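PDB 1ZEJ: 3-hydroxyacyl-CoA dehydrogenase from Archaeoglobus fulgidus, which probably acts as an NAD(+)-dependent dehydrogenase that oxidises a hydroxyl group on a 3-hydroxyacyl-CoA or L-gulonate substrate. Local coordinates for residues V81-N86 with S105-I110; S111-A116 with I144-D149; G127-N132 with G172-N177; V140-S145 with K165-C170. All blocks are in the same frame, centred on the assembly; numbering follows the deposited sequence.

Contact 1 of 4, residues V81-N86 with S105-I110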
loop_
_atom_site.group_PDB
_atom_site.type_symbol
_atom_site.label_atom_id
_atom_site.label_comp_id
_atom_site.label_asym_id
_atom_site.label_seq_id
_atom_site.Cartn_x
_atom_site.Cartn_y
_atom_site.Cartn_z
ATOM N N VAL A 81 -19.409 -20.775 0.322
ATOM C CA VAL A 81 -20.694 -20.628 -0.358
ATOM C C VAL A 81 -21.044 -19.140 -0.474
ATOM O O VAL A 81 -20.263 -18.282 -0.063
ATOM C CB VAL A 81 -21.824 -21.424 0.345
ATOM C CG1 VAL A 81 -21.475 -22.897 0.422
ATOM C CG2 VAL A 81 -22.133 -20.895 1.760
ATOM N N PHE A 82 -22.210 -18.842 -1.033
ATOM C CA PHE A 82 -22.655 -17.447 -1.174
ATOM C C PHE A 82 -22.464 -16.604 0.106
ATOM O O PHE A 82 -22.699 -17.073 1.215
ATOM C CB PHE A 82 -24.110 -17.388 -1.663
ATOM C CG PHE A 82 -24.536 -16.014 -2.064
ATOM C CD1 PHE A 82 -24.234 -15.522 -3.327
ATOM C CD2 PHE A 82 -25.197 -15.199 -1.172
ATOM C CE1 PHE A 82 -24.618 -14.230 -3.712
ATOM C CE2 PHE A 82 -25.581 -13.907 -1.523
ATOM C CZ PHE A 82 -25.284 -13.414 -2.802
ATOM N N GLU A 83 -21.983 -15.384 -0.087
ATOM C CA GLU A 83 -21.713 -14.422 0.976
ATOM C C GLU A 83 -23.014 -13.856 1.600
ATOM O O GLU A 83 -23.418 -12.721 1.294
ATOM C CB GLU A 83 -20.898 -13.236 0.400
ATOM C CG GLU A 83 -20.279 -12.299 1.482
ATOM C CD GLU A 83 -19.093 -12.960 2.231
ATOM O OE1 GLU A 83 -18.610 -14.031 1.773
ATOM O OE2 GLU A 83 -18.643 -12.419 3.270
ATOM N N ASP A 84 -23.644 -14.656 2.451
ATOM C CA ASP A 84 -24.904 -14.320 3.091
ATOM C C ASP A 84 -24.906 -15.037 4.443
ATOM O O ASP A 84 -24.600 -16.220 4.481
ATOM C CB ASP A 84 -26.038 -14.859 2.231
ATOM C CG ASP A 84 -27.382 -14.675 2.854
ATOM O OD1 ASP A 84 -27.795 -13.512 3.053
ATOM O OD2 ASP A 84 -28.023 -15.701 3.142
ATOM N N LEU A 85 -25.244 -14.339 5.527
ATOM C CA LEU A 85 -25.212 -14.931 6.878
ATOM C C LEU A 85 -26.045 -16.207 7.008
ATOM O O LEU A 85 -25.530 -17.247 7.435
ATOM C CB LEU A 85 -25.664 -13.926 7.941
ATOM C CG LEU A 85 -25.722 -14.416 9.402
ATOM C CD1 LEU A 85 -24.375 -14.878 9.913
ATOM C CD2 LEU A 85 -26.248 -13.301 10.294
ATOM N N ASN A 86 -27.318 -16.149 6.644
ATOM C CA ASN A 86 -28.190 -17.309 6.825
ATOM C C ASN A 86 -27.758 -18.532 5.990
ATOM O O ASN A 86 -27.878 -19.685 6.443
ATOM C CB ASN A 86 -29.664 -16.969 6.534
ATOM C CG ASN A 86 -30.205 -15.875 7.430
ATOM O OD1 ASN A 86 -31.200 -15.223 7.090
ATOM N ND2 ASN A 86 -29.564 -15.659 8.578
ATOM N N SER A 105 -14.861 -20.887 7.454
ATOM C CA SER A 105 -15.611 -20.167 6.430
ATOM C C SER A 105 -14.705 -19.164 5.660
ATOM O O SER A 105 -14.018 -18.359 6.280
ATOM C CB SER A 105 -16.807 -19.470 7.069
ATOM O OG SER A 105 -17.517 -18.724 6.096
ATOM N N ASN A 106 -14.677 -19.243 4.335
ATOM C CA ASN A 106 -14.025 -18.214 3.510
ATOM C C ASN A 106 -15.034 -17.088 3.462
ATOM O O ASN A 106 -16.036 -17.151 2.742
ATOM C CB ASN A 106 -13.707 -18.716 2.090
ATOM C CG ASN A 106 -12.976 -17.643 1.203
ATOM O OD1 ASN A 106 -11.905 -17.074 1.556
ATOM N ND2 ASN A 106 -13.548 -17.400 0.033
ATOM N N THR A 107 -14.843 -16.104 4.295
ATOM C CA THR A 107 -15.854 -15.073 4.426
ATOM C C THR A 107 -15.142 -13.794 4.014
ATOM O O THR A 107 -14.062 -13.505 4.517
ATOM C CB THR A 107 -16.564 -15.081 5.867
ATOM O OG1 THR A 107 -17.333 -13.885 6.055
ATOM C CG2 THR A 107 -15.591 -15.236 7.014
ATOM N N SER A 108 -15.704 -13.095 3.034
ATOM C CA SER A 108 -15.166 -11.804 2.576
ATOM C C SER A 108 -15.366 -10.724 3.627
ATOM O O SER A 108 -14.414 -10.098 4.061
ATOM C CB SER A 108 -15.836 -11.350 1.269
ATOM O OG SER A 108 -15.212 -11.905 0.121
ATOM N N VAL A 109 -16.622 -10.474 3.989
ATOM C CA VAL A 109 -16.932 -9.440 4.958
ATOM C C VAL A 109 -17.957 -9.832 6.024
ATOM O O VAL A 109 -18.103 -9.082 6.986
ATOM C CB VAL A 109 -17.461 -8.166 4.293
ATOM C CG1 VAL A 109 -16.403 -7.567 3.341
ATOM C CG2 VAL A 109 -18.786 -8.429 3.567
ATOM N N ILE A 110 -18.690 -10.934 5.825
ATOM C CA ILE A 110 -19.682 -11.375 6.801
ATOM C C ILE A 110 -18.912 -11.670 8.086
ATOM O O ILE A 110 -17.893 -12.357 8.052
ATOM C CB ILE A 110 -20.458 -12.633 6.344
ATOM C CG1 ILE A 110 -21.319 -12.331 5.100
ATOM C CG2 ILE A 110 -21.402 -13.151 7.462
ATOM C CD1 ILE A 110 -22.550 -11.514 5.379
HETATM O O HOH W 1 -17.890 -17.315 0.581
#

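Contact 2 of 4, residues S111-A116 with I144-D149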
loop_
_atom_site.group_PDB
_atom_site.type_symbol
_atom_site.label_atom_id
_atom_site.label_comp_id
_atom_site.label_asym_id
_atom_site.label_seq_id
_atom_site.Cartn_x
_atom_site.Cartn_y
_atom_site.Cartn_z
ATOM N N SER A 111 -19.390 -11.101 9.185
ATOM C CA SER A 111 -18.752 -11.230 10.499
ATOM C C SER A 111 -18.649 -12.686 11.000
ATOM O O SER A 111 -19.652 -13.399 11.083
ATOM C CB SER A 111 -19.581 -10.389 11.475
ATOM O OG SER A 111 -19.302 -10.652 12.820
ATOM N N VAL A 112 -17.448 -13.125 11.358
ATOM C CA VAL A 112 -17.258 -14.463 11.898
ATOM C C VAL A 112 -17.934 -14.630 13.244
ATOM O O VAL A 112 -18.415 -15.743 13.570
ATOM C CB VAL A 112 -15.755 -14.897 11.994
ATOM C CG1 VAL A 112 -15.150 -14.934 10.594
ATOM C CG2 VAL A 112 -14.947 -13.967 12.939
ATOM N N ASP A 113 -17.998 -13.547 14.013
ATOM C CA ASP A 113 -18.716 -13.594 15.289
ATOM C C ASP A 113 -20.221 -13.780 15.068
ATOM O O ASP A 113 -20.872 -14.532 15.804
ATOM C CB ASP A 113 -18.415 -12.368 16.138
ATOM C CG ASP A 113 -17.028 -12.456 16.793
ATOM O OD1 ASP A 113 -16.931 -13.008 17.874
ATOM O OD2 ASP A 113 -16.062 -11.974 16.216
ATOM N N ASP A 114 -20.781 -13.142 14.042
ATOM C CA ASP A 114 -22.226 -13.309 13.794
ATOM C C ASP A 114 -22.546 -14.749 13.346
ATOM O O ASP A 114 -23.582 -15.333 13.706
ATOM C CB ASP A 114 -22.741 -12.320 12.766
ATOM C CG ASP A 114 -22.814 -10.916 13.278
ATOM O OD1 ASP A 114 -22.522 -10.613 14.467
ATOM O OD2 ASP A 114 -23.166 -10.086 12.449
ATOM N N ILE A 115 -21.661 -15.332 12.543
ATOM C CA ILE A 115 -21.787 -16.734 12.191
ATOM C C ILE A 115 -21.624 -17.650 13.422
ATOM O O ILE A 115 -22.493 -18.495 13.710
ATOM C CB ILE A 115 -20.761 -17.150 11.111
ATOM C CG1 ILE A 115 -21.060 -16.439 9.799
ATOM C CG2 ILE A 115 -20.785 -18.659 10.907
ATOM C CD1 ILE A 115 -19.900 -16.496 8.810
ATOM N N ALA A 116 -20.543 -17.438 14.161
ATOM C CA ALA A 116 -20.205 -18.291 15.298
ATOM C C ALA A 116 -21.287 -18.343 16.329
ATOM O O ALA A 116 -21.526 -19.364 16.924
ATOM C CB ALA A 116 -18.944 -17.778 15.953
ATOM N N ILE A 144 -10.504 -15.024 13.670
ATOM C CA ILE A 144 -11.120 -15.735 14.761
ATOM C C ILE A 144 -12.304 -14.986 15.391
ATOM O O ILE A 144 -12.367 -13.757 15.420
ATOM C CB ILE A 144 -10.085 -16.196 15.798
ATOM C CG1 ILE A 144 -9.514 -15.053 16.622
ATOM C CG2 ILE A 144 -8.948 -16.966 15.090
ATOM C CD1 ILE A 144 -8.881 -15.528 17.878
ATOM N N SER A 145 -13.249 -15.753 15.896
ATOM C CA SER A 145 -14.346 -15.182 16.649
ATOM C C SER A 145 -13.949 -15.157 18.118
ATOM O O SER A 145 -12.907 -15.718 18.487
ATOM C CB SER A 145 -15.594 -15.993 16.435
ATOM O OG SER A 145 -15.636 -17.148 17.264
ATOM N N ARG A 146 -14.802 -14.554 18.953
ATOM C CA ARG A 146 -14.624 -14.634 20.437
ATOM C C ARG A 146 -14.760 -16.040 20.993
ATOM O O ARG A 146 -14.340 -16.296 22.091
ATOM C CB ARG A 146 -15.583 -13.694 21.161
ATOM C CG ARG A 146 -17.058 -13.942 20.967
ATOM C CD ARG A 146 -17.831 -12.724 21.466
ATOM N NE ARG A 146 -19.227 -13.045 21.721
ATOM C CZ ARG A 146 -20.183 -13.007 20.799
ATOM N NH1 ARG A 146 -19.903 -12.706 19.531
ATOM N NH2 ARG A 146 -21.423 -13.311 21.139
ATOM N N PHE A 147 -15.275 -16.966 20.205
ATOM C CA PHE A 147 -15.460 -18.348 20.628
ATOM C C PHE A 147 -14.333 -19.283 20.275
ATOM O O PHE A 147 -14.189 -20.324 20.875
ATOM C CB PHE A 147 -16.720 -18.941 20.012
ATOM C CG PHE A 147 -17.989 -18.164 20.280
ATOM C CD1 PHE A 147 -18.782 -18.457 21.363
ATOM C CD2 PHE A 147 -18.433 -17.184 19.379
ATOM C CE1 PHE A 147 -19.975 -17.742 21.600
ATOM C CE2 PHE A 147 -19.642 -16.487 19.604
ATOM C CZ PHE A 147 -20.403 -16.772 20.709
ATOM N N THR A 148 -13.603 -18.976 19.218
ATOM C CA THR A 148 -12.631 -19.873 18.646
ATOM C C THR A 148 -11.576 -20.234 19.701
ATOM O O THR A 148 -10.996 -19.345 20.374
ATOM C CB THR A 148 -11.908 -19.212 17.442
ATOM O OG1 THR A 148 -12.842 -18.669 16.478
ATOM C CG2 THR A 148 -10.997 -20.228 16.783
ATOM N N ASP A 149 -11.276 -21.508 19.842
ATOM C CA ASP A 149 -10.206 -21.889 20.786
ATOM C C ASP A 149 -8.830 -21.903 20.150
ATOM O O ASP A 149 -8.690 -21.919 18.931
ATOM C CB ASP A 149 -10.531 -23.193 21.495
ATOM C CG ASP A 149 -10.614 -24.360 20.582
ATOM O OD1 ASP A 149 -10.013 -24.341 19.490
ATOM O OD2 ASP A 149 -11.262 -25.346 21.000
HETATM O O HOH W 2 -21.653 -11.179 17.208
#

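Contact 3 of 4, residues G127-N132 with G172-N177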
loop_
_atom_site.group_PDB
_atom_site.type_symbol
_atom_site.label_atom_id
_atom_site.label_comp_id
_atom_site.label_asym_id
_atom_site.label_seq_id
_atom_site.Cartn_x
_atom_site.Cartn_y
_atom_site.Cartn_z
ATOM N N GLY A 127 -12.760 -18.145 10.630
ATOM C CA GLY A 127 -12.783 -17.636 9.261
ATOM C C GLY A 127 -11.416 -17.937 8.685
ATOM O O GLY A 127 -10.395 -17.809 9.375
ATOM N N VAL A 128 -11.382 -18.336 7.416
ATOM C CA VAL A 128 -10.087 -18.435 6.677
ATOM C C VAL A 128 -10.286 -17.711 5.358
ATOM O O VAL A 128 -11.012 -18.236 4.467
ATOM C CB VAL A 128 -9.599 -19.891 6.452
ATOM C CG1 VAL A 128 -8.393 -19.959 5.600
ATOM C CG2 VAL A 128 -9.306 -20.582 7.726
ATOM N N HIS A 129 -9.649 -16.542 5.241
ATOM C CA HIS A 129 -9.775 -15.591 4.168
ATOM C C HIS A 129 -8.617 -15.752 3.173
ATOM O O HIS A 129 -7.464 -15.428 3.454
ATOM C CB HIS A 129 -9.823 -14.194 4.794
ATOM C CG HIS A 129 -9.909 -13.073 3.823
ATOM N ND1 HIS A 129 -9.363 -11.832 4.087
ATOM C CD2 HIS A 129 -10.502 -12.977 2.600
ATOM C CE1 HIS A 129 -9.582 -11.035 3.053
ATOM N NE2 HIS A 129 -10.263 -11.711 2.136
ATOM N N TRP A 130 -8.943 -16.399 2.062
ATOM C CA TRP A 130 -8.014 -16.668 0.986
ATOM C C TRP A 130 -8.062 -15.511 0.049
ATOM O O TRP A 130 -9.083 -14.860 -0.086
ATOM C CB TRP A 130 -8.451 -17.904 0.197
ATOM C CG TRP A 130 -8.423 -19.209 0.957
ATOM C CD1 TRP A 130 -9.377 -19.665 1.819
ATOM C CD2 TRP A 130 -7.429 -20.229 0.893
ATOM N NE1 TRP A 130 -9.043 -20.895 2.292
ATOM C CE2 TRP A 130 -7.837 -21.258 1.753
ATOM C CE3 TRP A 130 -6.225 -20.368 0.209
ATOM C CZ2 TRP A 130 -7.097 -22.430 1.928
ATOM C CZ3 TRP A 130 -5.493 -21.544 0.367
ATOM C CH2 TRP A 130 -5.920 -22.550 1.232
HETATM N N MSE A 131 -6.958 -15.256 -0.646
HETATM C CA MSE A 131 -6.911 -14.170 -1.628
HETATM C C MSE A 131 -7.153 -14.784 -3.016
HETATM O O MSE A 131 -7.299 -15.993 -3.166
HETATM C CB MSE A 131 -5.579 -13.416 -1.551
HETATM C CG MSE A 131 -5.118 -13.053 -0.157
HETATM SE SE MSE A 131 -6.313 -11.798 0.745
HETATM C CE MSE A 131 -6.165 -12.408 2.625
ATOM N N ASN A 132 -7.291 -13.946 -4.010
ATOM C CA ASN A 132 -7.733 -14.395 -5.319
ATOM C C ASN A 132 -6.628 -14.291 -6.339
ATOM O O ASN A 132 -6.174 -13.186 -6.590
ATOM C CB ASN A 132 -8.910 -13.523 -5.784
ATOM C CG ASN A 132 -9.667 -14.133 -6.972
ATOM O OD1 ASN A 132 -9.630 -15.353 -7.226
ATOM N ND2 ASN A 132 -10.353 -13.284 -7.702
ATOM N N GLY A 172 -11.571 -11.099 14.924
ATOM C CA GLY A 172 -12.847 -10.525 14.545
ATOM C C GLY A 172 -12.974 -9.990 13.137
ATOM O O GLY A 172 -14.009 -10.230 12.491
ATOM N N GLN A 173 -11.969 -9.240 12.665
ATOM C CA GLN A 173 -11.990 -8.631 11.304
ATOM C C GLN A 173 -10.690 -8.874 10.596
ATOM O O GLN A 173 -9.639 -8.836 11.212
ATOM C CB GLN A 173 -12.209 -7.112 11.329
ATOM C CG GLN A 173 -13.487 -6.692 11.966
ATOM C CD GLN A 173 -13.666 -5.217 12.021
ATOM O OE1 GLN A 173 -13.107 -4.468 11.215
ATOM N NE2 GLN A 173 -14.451 -4.771 12.984
ATOM N N SER A 174 -10.778 -9.034 9.293
ATOM C CA SER A 174 -9.616 -9.062 8.413
ATOM C C SER A 174 -8.770 -7.768 8.441
ATOM O O SER A 174 -9.305 -6.661 8.247
ATOM C CB SER A 174 -10.084 -9.301 6.966
ATOM O OG SER A 174 -9.088 -8.966 6.029
ATOM N N LEU A 175 -7.451 -7.920 8.571
ATOM C CA LEU A 175 -6.520 -6.789 8.523
ATOM C C LEU A 175 -6.405 -6.220 7.129
ATOM O O LEU A 175 -6.366 -5.013 6.929
ATOM C CB LEU A 175 -5.126 -7.200 9.028
ATOM C CG LEU A 175 -5.012 -7.765 10.458
ATOM C CD1 LEU A 175 -3.536 -7.946 10.813
ATOM C CD2 LEU A 175 -5.659 -6.887 11.492
ATOM N N VAL A 176 -6.385 -7.098 6.129
ATOM C CA VAL A 176 -6.445 -6.688 4.751
ATOM C C VAL A 176 -7.671 -5.850 4.448
ATOM O O VAL A 176 -7.535 -4.826 3.806
ATOM C CB VAL A 176 -6.427 -7.932 3.783
ATOM C CG1 VAL A 176 -6.722 -7.490 2.359
ATOM C CG2 VAL A 176 -5.088 -8.648 3.896
ATOM N N ASN A 177 -8.863 -6.256 4.878
ATOM C CA ASN A 177 -10.104 -5.490 4.627
ATOM C C ASN A 177 -9.972 -4.130 5.316
ATOM O O ASN A 177 -10.366 -3.088 4.785
ATOM C CB ASN A 177 -11.330 -6.246 5.134
ATOM C CG ASN A 177 -11.773 -7.382 4.183
ATOM O OD1 ASN A 177 -11.201 -7.561 3.116
ATOM N ND2 ASN A 177 -12.774 -8.155 4.610
#

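Contact 4 of 4, residues V140-S145 with K165-C170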
loop_
_atom_site.group_PDB
_atom_site.type_symbol
_atom_site.label_atom_id
_atom_site.label_comp_id
_atom_site.label_asym_id
_atom_site.label_seq_id
_atom_site.Cartn_x
_atom_site.Cartn_y
_atom_site.Cartn_z
ATOM N N VAL A 140 -2.893 -15.917 3.494
ATOM C CA VAL A 140 -4.187 -16.356 3.986
ATOM C C VAL A 140 -4.317 -15.800 5.392
ATOM O O VAL A 140 -3.404 -15.925 6.205
ATOM C CB VAL A 140 -4.351 -17.879 3.984
ATOM C CG1 VAL A 140 -5.727 -18.268 4.431
ATOM C CG2 VAL A 140 -4.092 -18.419 2.623
ATOM N N GLU A 141 -5.438 -15.162 5.657
ATOM C CA GLU A 141 -5.752 -14.656 6.990
ATOM C C GLU A 141 -6.669 -15.622 7.710
ATOM O O GLU A 141 -7.632 -16.110 7.130
ATOM C CB GLU A 141 -6.458 -13.330 6.919
ATOM C CG GLU A 141 -5.579 -12.178 6.488
ATOM C CD GLU A 141 -6.371 -10.880 6.407
ATOM O OE1 GLU A 141 -7.539 -10.937 5.906
ATOM O OE2 GLU A 141 -5.856 -9.814 6.877
ATOM N N ILE A 142 -6.353 -15.918 8.957
ATOM C CA ILE A 142 -7.303 -16.610 9.823
ATOM C C ILE A 142 -7.977 -15.556 10.644
ATOM O O ILE A 142 -7.278 -14.766 11.291
ATOM C CB ILE A 142 -6.581 -17.591 10.734
ATOM C CG1 ILE A 142 -5.961 -18.716 9.875
ATOM C CG2 ILE A 142 -7.516 -18.096 11.850
ATOM C CD1 ILE A 142 -5.094 -19.661 10.615
ATOM N N VAL A 143 -9.310 -15.549 10.641
ATOM C CA VAL A 143 -10.057 -14.532 11.348
ATOM C C VAL A 143 -10.860 -15.257 12.420
ATOM O O VAL A 143 -11.757 -16.024 12.108
ATOM C CB VAL A 143 -10.952 -13.749 10.404
ATOM C CG1 VAL A 143 -11.643 -12.599 11.148
ATOM C CG2 VAL A 143 -10.149 -13.190 9.235
ATOM N N ILE A 144 -10.504 -15.024 13.670
ATOM C CA ILE A 144 -11.120 -15.735 14.761
ATOM C C ILE A 144 -12.304 -14.986 15.391
ATOM O O ILE A 144 -12.367 -13.757 15.420
ATOM C CB ILE A 144 -10.085 -16.196 15.798
ATOM C CG1 ILE A 144 -9.514 -15.053 16.622
ATOM C CG2 ILE A 144 -8.948 -16.966 15.090
ATOM C CD1 ILE A 144 -8.881 -15.528 17.878
ATOM N N SER A 145 -13.249 -15.753 15.896
ATOM C CA SER A 145 -14.346 -15.182 16.649
ATOM C C SER A 145 -13.949 -15.157 18.118
ATOM O O SER A 145 -12.907 -15.718 18.487
ATOM C CB SER A 145 -15.594 -15.993 16.435
ATOM O OG SER A 145 -15.636 -17.148 17.264
ATOM N N LYS A 165 1.563 -21.328 2.561
ATOM C CA LYS A 165 0.938 -20.007 2.682
ATOM C C LYS A 165 1.600 -19.164 3.776
ATOM O O LYS A 165 2.174 -19.683 4.744
ATOM C CB LYS A 165 -0.571 -20.154 2.914
ATOM C CG LYS A 165 -1.330 -20.905 1.775
ATOM C CD LYS A 165 -1.092 -20.193 0.444
ATOM C CE LYS A 165 -2.160 -20.334 -0.539
ATOM N NZ LYS A 165 -1.634 -19.898 -1.889
ATOM N N GLU A 166 1.542 -17.841 3.608
ATOM C CA GLU A 166 1.926 -16.883 4.617
ATOM C C GLU A 166 0.674 -16.573 5.443
ATOM O O GLU A 166 -0.335 -16.060 4.933
ATOM C CB GLU A 166 2.473 -15.600 3.997
ATOM C CG GLU A 166 3.836 -15.767 3.334
ATOM C CD GLU A 166 4.959 -15.969 4.368
ATOM O OE1 GLU A 166 4.824 -15.559 5.536
ATOM O OE2 GLU A 166 5.982 -16.534 3.993
ATOM N N VAL A 167 0.699 -16.924 6.709
ATOM C CA VAL A 167 -0.524 -16.863 7.509
ATOM C C VAL A 167 -0.463 -15.712 8.502
ATOM O O VAL A 167 0.535 -15.539 9.198
ATOM C CB VAL A 167 -0.783 -18.177 8.300
ATOM C CG1 VAL A 167 -2.009 -18.016 9.215
ATOM C CG2 VAL A 167 -0.965 -19.311 7.389
ATOM N N VAL A 168 -1.540 -14.931 8.563
ATOM C CA VAL A 168 -1.725 -13.925 9.589
ATOM C C VAL A 168 -3.048 -14.220 10.316
ATOM O O VAL A 168 -4.082 -14.410 9.667
ATOM C CB VAL A 168 -1.771 -12.481 8.994
ATOM C CG1 VAL A 168 -2.057 -11.460 10.069
ATOM C CG2 VAL A 168 -0.454 -12.120 8.331
ATOM N N VAL A 169 -2.986 -14.272 11.655
ATOM C CA VAL A 169 -4.164 -14.526 12.488
ATOM C C VAL A 169 -4.692 -13.206 12.999
ATOM O O VAL A 169 -3.906 -12.432 13.536
ATOM C CB VAL A 169 -3.809 -15.442 13.686
ATOM C CG1 VAL A 169 -5.072 -15.742 14.485
ATOM C CG2 VAL A 169 -3.175 -16.746 13.228
ATOM N N CYS A 170 -5.996 -12.971 12.831
ATOM C CA CYS A 170 -6.655 -11.682 13.061
ATOM C C CYS A 170 -7.791 -11.981 14.021
ATOM O O CYS A 170 -8.361 -13.038 13.908
ATOM C CB CYS A 170 -7.380 -11.145 11.768
ATOM S SG CYS A 170 -6.564 -11.134 10.363
#

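Contact 1 of 4, residues V81-N86 with S105-I110
The carboxylate of Glu83 reaches across to the backbone of Ser108, Val109 and Ile110, and backbone N-H groups of the loop supply the polar part of the contact. Glu83 OE2 takes two bonds: Ile110 N, at 3.0 Å, arrives nearly in line with the C-O bond, whereas Val109 N, at 2.9 Å, comes from above the carboxylate plane, 42° out of it. The other oxygen, OE1, accepts a weak bond of 3.3 Å from Ser108 N. With CG anti to the backbone N (chi1 -167°) and a bend at chi2, the side chain turns its carboxylate into this curl of backbone. Within the loop, Thr107 OG1 donates to Ile110 O at 2.6 Å and braces the same turn.

Apolar contact comes from Ile110. Its CG1 lies 3.8 Å from Glu83 CG as the two side chains run past each other in opposite senses, and its CG2 meets Leu85 CD1 at 4.2 Å. A water bridges the backbones by donating to Val81 O and Asn106 O; the latter also accepts from Lys88 NZ.

This pairing joins the start of helix 85-96 to the loop after strand 103-105, at the C-terminal ends of the strands of a Rossmann-type sheet, where Glu83 and Ser108 are predicted to bind NAD(+). A carboxylate held by successive backbone N-H groups would probably stay ionised, and the three it gathers are likely to set the loop's shape.

Contact 2 of 4, residues S111-A116 with I144-D149
Asp113 and Arg146 meet with their flat groups nearly parallel, the carboxylate and guanidinium planes being 16° apart. Asp113 OD1 does the touching. It accepts a nearly straight bond of 2.8 Å from Arg146 N, which approaches on the syn side but 25° out of the carboxylate plane, and it also receives a weak bond of 3.4 Å from Arg146 NH1 at the edge of the guanidinium, so that one oxygen serves both the backbone and the charged end of the same arginine. Arg146 CG, between the backbone N and the carbonyl carbon (chi1 61°), starts an extended chain that passes close by OD1, with CG itself 3.2 Å from that oxygen. With an alanine in place of Asp113, Arg146 N would probably be left without its acceptor and the guanidinium with one carboxylate fewer to hold it, Glu117 remaining.

The loop that receives the aspartate follows strand 139-144 in the Rossmann-type domain and opens with an ST turn: Ser145 OG accepts from Phe147 N at 3.0 Å, while Thr148 OG1 accepts from Ser145 N. The turn presents Phe147 to helix 112-116, where its CD2 packs 3.5 Å from Ala116 CB; the neighbouring CE2 sits over the centre of the Arg146 guanidinium, 3.7 Å above its plane. Val112 CG2 adds a contact of 3.6 Å with Ile144 O. At the far end of Arg146, NH2 forms a salt bridge with Glu117, and a water accepts from NH1 and donates to Asp114 OD1. Asp114 OD2 pairs with Arg239 of the second subunit.

Contact 3 of 4, residues G127-N132 with G172-N177
Ser174 OG is a shared polar atom: it lies 3.5 Å from His129 ND1, accepts a capping bond of 3.0 Å from Asn177 N, and is hydrogen-bonded to Glu141. Ser174 is the N-cap residue of helix 175-193, which leads from the Rossmann-type NAD-binding domain into the C-terminal domain, and His129 stands on strand 125-130. His129, predicted to be important for catalysis, has its ND1 bonded to the same Glu141 carboxylate oxygen as the serine. This is consistent with the catalytic histidine-glutamate pair known in 3-hydroxyacyl-CoA dehydrogenases. One carboxylate thus positions both the ring and the helix cap.

The imidazole, its CG anti to the backbone N (chi1 178°), extends from the strand to the first turn of the helix. There His129 CE1 comes to 3.8 Å from Asn177 OD1, the ring and amide planes being 56° apart, while Asn177 ND2 is hydrogen-bonded to the O of Ser108, a residue predicted to bind NAD(+). Val176 flanks the ring beyond the cap, where it and Met131, a selenomethionine, run past each other in opposite directions. His207 of the second subunit packs on both Met131 and Val176, so the dimer interface lies one layer of side chains from the predicted catalytic histidine. The bent chain of Met131 carries CE back over one face of the imidazole, 3.5 Å above its plane and toward the rim, and 4.1 Å from Val176 CG2.

Contact 4 of 4, residues V140-S145 with K165-C170
With CG anti to the carbonyl carbon (chi1 -71°) and the chain then extended (chi2 179°), Glu141 rises from its strand alongside Cys170, whose SG is likewise anti to its own carbonyl carbon. Both residues project from the same face of the sheet, and these torsions bring Glu141 OE2 to 3.8 Å from Cys170 SG. The polar end of Glu141 points on to the predicted catalytic histidine: OE1 serves His129 and Ser174, and OE2 accepts from Val176 N. A leucine here would probably leave His129 without the acceptor that fixes its ring and Ser174 and Val176 N without their mate.

The backbones run parallel, with strand axes 20° apart, and five hydrogen bonds alternate between them. Val140 N donates to Glu166 O and Val168 N returns a bond of 3.2 Å to Val140 O; Ile142 N meets Val168 O, Cys170 N meets Ile142 O at 2.7 Å, and Ile144 N closes the ladder on Cys170 O. CA-H groups of Val167 and Val169 also approach Val140 O and Ile142 O.

On the face opposite Glu141, Ile142 CD1 packs 3.8 Å from Val167 CG1. Near the end of the ladder, Ile144 CG2 lies 4.1 Å from Val169 CG1. At its beginning, Val140 CG2 rests on the aliphatic part of Lys165, whose NZ turns to carbonyl oxygens of Pro134 and Met137. The strands belong to a beta-alpha-beta unit: helix 150-162 covers Val140 and Val167, Leu175 of helix 175-193 lies on Glu141, Val168 and Cys170, and antiparallel strand 125-130 flanks strand 139-144 on its other edge.

From the N terminus, contact 1 closes first, returning the chain over helix 85-96 and strand 103-105. It is complete before contact 2 opens at helix 112-116, though Leu85 and Ile110 still pack on Ile115. Contact 2 loops over strands 125-130 and 139-144. Contact 3 opens inside that loop and closes beyond it, so the two cross; it ties the sheet to the helix entering the C-terminal domain. Contact 4 begins on strand 139-144, whose end, with Ile144 and Ser145, it shares with the second segment of contact 2, and its helix-containing loop is nested within that of contact 3. Asn177 bonded to Ser108 joins contact 3 to contact 1, and Glu141 joins it to contact 4.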